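Local coordinates for protein peptidoglycan D,D-transpeptidase FtsI (Burkholderia pseudomallei, PDB 6HZI) that probably cross-links peptidoglycan for the septal cell wall as a penicillin-binding D,D-transpeptidase with a serine nucleophile, at residues Ala35-Asp40 and Leu47-Tyr52; Pro288-Ala293 and Ala316-Thr321. All coordinates share one frame; numbering follows the deposited sequence.

Interaction 1: residues Ala35-Asp40 and Leu47-Tyr52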
loop_
_atom_site.group_PDB
_atom_site.type_symbol
_atom_site.label_atom_id
_atom_site.label_comp_id
_atom_site.label_asym_id
_atom_site.label_seq_id
_atom_site.Cartn_x
_atom_site.Cartn_y
_atom_site.Cartn_z
ATOM N N ALA A 35 -2.602 -13.296 1.169
ATOM C CA ALA A 35 -3.874 -12.574 0.954
ATOM C C ALA A 35 -3.692 -11.657 -0.249
ATOM O O ALA A 35 -2.537 -11.208 -0.510
ATOM C CB ALA A 35 -4.241 -11.841 2.209
ATOM N N ALA A 36 -4.768 -11.452 -0.994
ATOM C CA ALA A 36 -4.772 -10.521 -2.128
ATOM C C ALA A 36 -6.201 -10.056 -2.432
ATOM O O ALA A 36 -7.154 -10.784 -2.104
ATOM C CB ALA A 36 -4.091 -11.187 -3.293
ATOM N N MET A 37 -6.333 -8.863 -3.015
ATOM C CA MET A 37 -7.645 -8.292 -3.373
ATOM C C MET A 37 -7.486 -7.209 -4.444
ATOM O O MET A 37 -6.394 -6.613 -4.539
ATOM C CB MET A 37 -8.343 -7.732 -2.117
ATOM C CG MET A 37 -7.778 -6.432 -1.584
ATOM S SD MET A 37 -8.585 -5.876 -0.077
ATOM C CE MET A 37 -10.166 -5.317 -0.723
ATOM N N VAL A 38 -8.557 -6.984 -5.203
ATOM C CA VAL A 38 -8.640 -5.995 -6.301
ATOM C C VAL A 38 -9.856 -5.154 -6.027
ATOM O O VAL A 38 -10.918 -5.748 -5.755
ATOM C CB VAL A 38 -8.729 -6.666 -7.679
ATOM C CG1 VAL A 38 -8.661 -5.634 -8.797
ATOM C CG2 VAL A 38 -7.594 -7.684 -7.850
ATOM N N ILE A 39 -9.664 -3.843 -6.098
ATOM C CA ILE A 39 -10.700 -2.786 -5.947
ATOM C C ILE A 39 -10.806 -2.018 -7.261
ATOM O O ILE A 39 -9.752 -1.597 -7.819
ATOM C CB ILE A 39 -10.309 -1.836 -4.817
ATOM C CG1 ILE A 39 -10.054 -2.624 -3.530
ATOM C CG2 ILE A 39 -11.378 -0.781 -4.675
ATOM C CD1 ILE A 39 -9.819 -1.779 -2.277
ATOM N N ASP A 40 -12.034 -1.825 -7.733
ATOM C CA ASP A 40 -12.319 -0.941 -8.880
ATOM C C ASP A 40 -12.233 0.485 -8.354
ATOM O O ASP A 40 -12.944 0.817 -7.394
ATOM C CB ASP A 40 -13.706 -1.204 -9.462
ATOM C CG ASP A 40 -14.080 -0.227 -10.553
ATOM O OD1 ASP A 40 -13.530 -0.367 -11.632
ATOM O OD2 ASP A 40 -14.913 0.654 -10.299
ATOM N N LEU A 47 -13.423 -6.348 -6.592
ATOM C CA LEU A 47 -13.524 -7.280 -7.749
ATOM C C LEU A 47 -13.016 -8.660 -7.308
ATOM O O LEU A 47 -13.475 -9.671 -7.871
ATOM C CB LEU A 47 -12.752 -6.745 -8.967
ATOM C CG LEU A 47 -13.163 -5.344 -9.428
ATOM C CD1 LEU A 47 -12.369 -4.896 -10.670
ATOM C CD2 LEU A 47 -14.647 -5.356 -9.698
ATOM N N SER A 48 -12.139 -8.721 -6.304
ATOM C CA SER A 48 -11.663 -10.025 -5.811
ATOM C C SER A 48 -11.217 -9.866 -4.385
ATOM O O SER A 48 -10.845 -8.748 -3.970
ATOM C CB SER A 48 -10.547 -10.614 -6.647
ATOM O OG SER A 48 -9.355 -9.834 -6.532
ATOM N N LEU A 49 -11.254 -10.982 -3.681
ATOM C CA LEU A 49 -10.932 -11.013 -2.250
ATOM C C LEU A 49 -10.551 -12.453 -1.944
ATOM O O LEU A 49 -11.419 -13.330 -2.053
ATOM C CB LEU A 49 -12.128 -10.503 -1.440
ATOM C CG LEU A 49 -11.859 -10.369 0.063
ATOM C CD1 LEU A 49 -10.966 -9.190 0.359
ATOM C CD2 LEU A 49 -13.152 -10.213 0.819
ATOM N N VAL A 50 -9.267 -12.670 -1.680
ATOM C CA VAL A 50 -8.682 -14.021 -1.692
ATOM C C VAL A 50 -7.730 -14.163 -0.515
ATOM O O VAL A 50 -6.885 -13.296 -0.281
ATOM C CB VAL A 50 -8.013 -14.310 -3.049
ATOM C CG1 VAL A 50 -7.210 -15.592 -2.984
ATOM C CG2 VAL A 50 -9.050 -14.395 -4.165
ATOM N N ASN A 51 -7.904 -15.256 0.205
ATOM C CA ASN A 51 -6.941 -15.737 1.212
ATOM C C ASN A 51 -6.524 -17.172 0.855
ATOM O O ASN A 51 -7.381 -17.974 0.636
ATOM C CB ASN A 51 -7.565 -15.720 2.588
ATOM C CG ASN A 51 -8.150 -14.379 2.971
ATOM O OD1 ASN A 51 -7.516 -13.655 3.738
ATOM N ND2 ASN A 51 -9.392 -14.105 2.590
ATOM N N TYR A 52 -5.242 -17.513 0.897
ATOM C CA TYR A 52 -4.788 -18.914 0.755
ATOM C C TYR A 52 -3.890 -19.272 1.919
ATOM O O TYR A 52 -2.802 -18.702 2.025
ATOM C CB TYR A 52 -4.027 -19.150 -0.548
ATOM C CG TYR A 52 -3.756 -20.612 -0.686
ATOM C CD1 TYR A 52 -4.814 -21.476 -0.897
ATOM C CD2 TYR A 52 -2.507 -21.153 -0.430
ATOM C CE1 TYR A 52 -4.625 -22.844 -0.960
ATOM C CE2 TYR A 52 -2.288 -22.521 -0.505
ATOM C CZ TYR A 52 -3.359 -23.367 -0.766
ATOM O OH TYR A 52 -3.234 -24.724 -0.867
#

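Interaction 2: residues Pro288-Ala293 and Ala316-Thr321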
loop_
_atom_site.group_PDB
_atom_site.type_symbol
_atom_site.label_atom_id
_atom_site.label_comp_id
_atom_site.label_asym_id
_atom_site.label_seq_id
_atom_site.Cartn_x
_atom_site.Cartn_y
_atom_site.Cartn_z
ATOM N N PRO A 288 -5.668 5.237 -12.752
ATOM C CA PRO A 288 -5.832 3.810 -12.531
ATOM C C PRO A 288 -7.294 3.335 -12.575
ATOM O O PRO A 288 -8.192 4.047 -12.237
ATOM C CB PRO A 288 -5.190 3.616 -11.154
ATOM C CG PRO A 288 -5.385 4.962 -10.458
ATOM C CD PRO A 288 -5.209 5.977 -11.570
ATOM N N ARG A 289 -7.462 2.085 -12.971
ATOM C CA ARG A 289 -8.745 1.367 -13.014
ATOM C C ARG A 289 -8.830 0.517 -11.729
ATOM O O ARG A 289 -9.923 0.377 -11.140
ATOM C CB ARG A 289 -8.803 0.642 -14.370
ATOM C CG ARG A 289 -10.020 -0.249 -14.582
ATOM C CD ARG A 289 -11.366 0.428 -14.845
ATOM N NE ARG A 289 -12.400 -0.561 -15.197
ATOM C CZ ARG A 289 -12.546 -1.100 -16.407
ATOM N NH1 ARG A 289 -11.740 -0.755 -17.396
ATOM N NH2 ARG A 289 -13.485 -1.991 -16.627
ATOM N N ILE A 290 -7.711 -0.056 -11.305
ATOM C CA ILE A 290 -7.710 -1.034 -10.194
ATOM C C ILE A 290 -6.599 -0.674 -9.220
ATOM O O ILE A 290 -5.560 -0.155 -9.667
ATOM C CB ILE A 290 -7.543 -2.474 -10.695
ATOM C CG1 ILE A 290 -6.280 -2.662 -11.528
ATOM C CG2 ILE A 290 -8.788 -2.906 -11.455
ATOM C CD1 ILE A 290 -5.916 -4.137 -11.717
ATOM N N VAL A 291 -6.874 -0.913 -7.941
ATOM C CA VAL A 291 -5.871 -1.018 -6.873
ATOM C C VAL A 291 -5.718 -2.498 -6.568
ATOM O O VAL A 291 -6.770 -3.183 -6.419
ATOM C CB VAL A 291 -6.351 -0.254 -5.638
ATOM C CG1 VAL A 291 -5.617 -0.662 -4.367
ATOM C CG2 VAL A 291 -6.285 1.259 -5.857
ATOM N N VAL A 292 -4.474 -2.956 -6.427
ATOM C CA VAL A 292 -4.207 -4.375 -6.107
ATOM C C VAL A 292 -3.316 -4.417 -4.877
ATOM O O VAL A 292 -2.285 -3.716 -4.865
ATOM C CB VAL A 292 -3.609 -5.119 -7.314
ATOM C CG1 VAL A 292 -3.124 -6.512 -6.940
ATOM C CG2 VAL A 292 -4.590 -5.216 -8.478
ATOM N N ALA A 293 -3.689 -5.238 -3.897
ATOM C CA ALA A 293 -2.890 -5.423 -2.674
ATOM C C ALA A 293 -2.587 -6.906 -2.511
ATOM O O ALA A 293 -3.504 -7.753 -2.706
ATOM C CB ALA A 293 -3.620 -4.863 -1.481
ATOM N N ALA A 316 1.629 -10.142 -11.790
ATOM C CA ALA A 316 0.854 -11.208 -12.481
ATOM C C ALA A 316 -0.651 -10.903 -12.371
ATOM O O ALA A 316 -1.318 -10.857 -13.423
ATOM C CB ALA A 316 1.223 -12.563 -11.899
ATOM N N ILE A 317 -1.159 -10.612 -11.161
ATOM C CA ILE A 317 -2.606 -10.304 -10.956
ATOM C C ILE A 317 -2.979 -9.070 -11.809
ATOM O O ILE A 317 -4.086 -9.012 -12.379
ATOM C CB ILE A 317 -2.918 -10.089 -9.450
ATOM C CG1 ILE A 317 -2.737 -11.374 -8.637
ATOM C CG2 ILE A 317 -4.327 -9.522 -9.254
ATOM C CD1 ILE A 317 -2.816 -11.164 -7.149
ATOM N N VAL A 318 -2.125 -8.056 -11.827
ATOM C CA VAL A 318 -2.477 -6.799 -12.518
ATOM C C VAL A 318 -2.587 -7.053 -14.028
ATOM O O VAL A 318 -3.595 -6.636 -14.617
ATOM C CB VAL A 318 -1.490 -5.673 -12.170
ATOM C CG1 VAL A 318 -1.677 -4.495 -13.113
ATOM C CG2 VAL A 318 -1.679 -5.232 -10.710
ATOM N N GLY A 319 -1.567 -7.639 -14.653
ATOM C CA GLY A 319 -1.644 -7.975 -16.086
ATOM C C GLY A 319 -2.852 -8.868 -16.380
ATOM O O GLY A 319 -3.656 -8.548 -17.291
ATOM N N ASP A 320 -3.051 -9.945 -15.620
ATOM C CA ASP A 320 -4.159 -10.875 -15.971
ATOM C C ASP A 320 -5.457 -10.076 -15.849
ATOM O O ASP A 320 -6.325 -10.201 -16.708
ATOM C CB ASP A 320 -4.132 -12.164 -15.133
ATOM C CG ASP A 320 -2.953 -13.072 -15.451
ATOM O OD1 ASP A 320 -2.405 -12.940 -16.563
ATOM O OD2 ASP A 320 -2.563 -13.891 -14.576
ATOM N N THR A 321 -5.587 -9.273 -14.794
ATOM C CA THR A 321 -6.877 -8.606 -14.493
ATOM C C THR A 321 -7.175 -7.566 -15.576
ATOM O O THR A 321 -8.357 -7.402 -15.973
ATOM C CB THR A 321 -6.871 -7.934 -13.118
ATOM O OG1 THR A 321 -6.761 -8.908 -12.078
ATOM C CG2 THR A 321 -8.137 -7.150 -12.914
#

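Interaction 1: residues Ala35-Asp40 and Leu47-Tyr52
Val38 O is gripped by two consecutive backbone N-H groups of the facing strand: Leu47 N lies 2.7 Å from Val38 O, and Ser48 N reaches the same oxygen over a longer 3.3 Å. With Leu47 and Ser48 both set against Val38, the pairing is a classic beta bulge, and it falls where the chain turns a corner at Leu47. Beyond it the strands run antiparallel, their axes at 175°. Val38 N donates to Ser48 O at 3.1 Å, from above the carbonyl plane. Ala36 and Val50 form the next hydrogen-bonded pair, Ala36 N to Val50 O and Val50 N to Ala36 O, both 2.9 Å. This is the beta hairpin of 33-40 and 46-52, at one margin of the antiparallel sheet of the penicillin-binding transpeptidase fold. On one face Met37 and Leu49 lie side by side and point the same way; Leu49 CD1 packs 3.9 Å from Met37 CB and also touches the bent SD-CE end. On the other face, which helix 12-28 covers, Ser48 OG stands between its own N and carbonyl carbon (chi1 67°). There it is pressed to 3.1 Å from Val38 CG2, a tight approach, and is hydrogen-bonded to Thr18. Back on the face of Met37 and Leu49, Asn51, across from Ala35, turns its amide to the loop and short helix that follow: OD1 accepts from Val58 N, ND2 binds Asn56 OD1.

Interaction 2: residues Pro288-Ala293 and Ala316-Thr321
Ile290 and Val292, alternate residues of strand 290-297, meet Val318, Ile317 and Thr321 of helix 310-324. In this transpeptidase fold, related to the serine beta-lactamases, helices cover both faces of an antiparallel sheet; here the helix late in the domain lies on the face carrying Ile290 and Val292, while Val291 and Ala293 point to the other face, toward helix 187-198. The short segments run at 149° to one another, their axes 9.4 Å apart at closest, a separation that the side chains fill.

All contacts across the interface are apolar. The closest joins methyl to methyl, Val292 CG2 to Val318 CG2, at 3.7 Å. The other branch of Val292, CG1, is anti to the backbone N (chi1 171°), which carries it toward Ile317, whose CG2 it meets at 4.0 Å. Val292 thus divides its two methyls between successive helix residues, crossing both side chains at a slant. Ile290 works differently, through the far end of its chain: CG1 sits between the backbone N and the carbonyl carbon (chi1 56°), and the extended chain beyond it brings CD1 to 3.9 Å from Thr321 CG2. The same CD1 lies more loosely beside Val318, 4.5 Å from its CG1. Ile17 of helix 12-28 also touches Thr321.

No hydrogen bond crosses between 288-293 and 316-321; inside the helix, Ile317 O takes the usual bond from Thr321 N at 2.9 Å and a second from the Thr321 hydroxyl, so the hydroxyl of buried Thr321 donates one turn back while CG2 is turned to the strand. The two donors reach Ile317 O from opposite faces of its carbonyl plane, with Thr321 OG1 2.7 Å from that oxygen.

In the fold
From the N terminus, helix 12-28 leads into strand 33-40, and interaction 1 closes the first short loop, six residues between its segments, as a hairpin with 46-52. The chain then makes most of the domain before strand 274-283 turns into strand 290-297. Interaction 2 closes a later loop of 22 residues, bringing helix 310-324 back onto that strand. The two loops follow in series and neither encloses the other. They meet inside the sheet, where 33-40 neighbours 290-297: Val291 N lies 3.0 Å from Ile39 O and Met37 N 3.1 Å from Ala293 O, both probable hydrogen bonds. Helix 12-28 touches both contacts, joining hairpin and late helix.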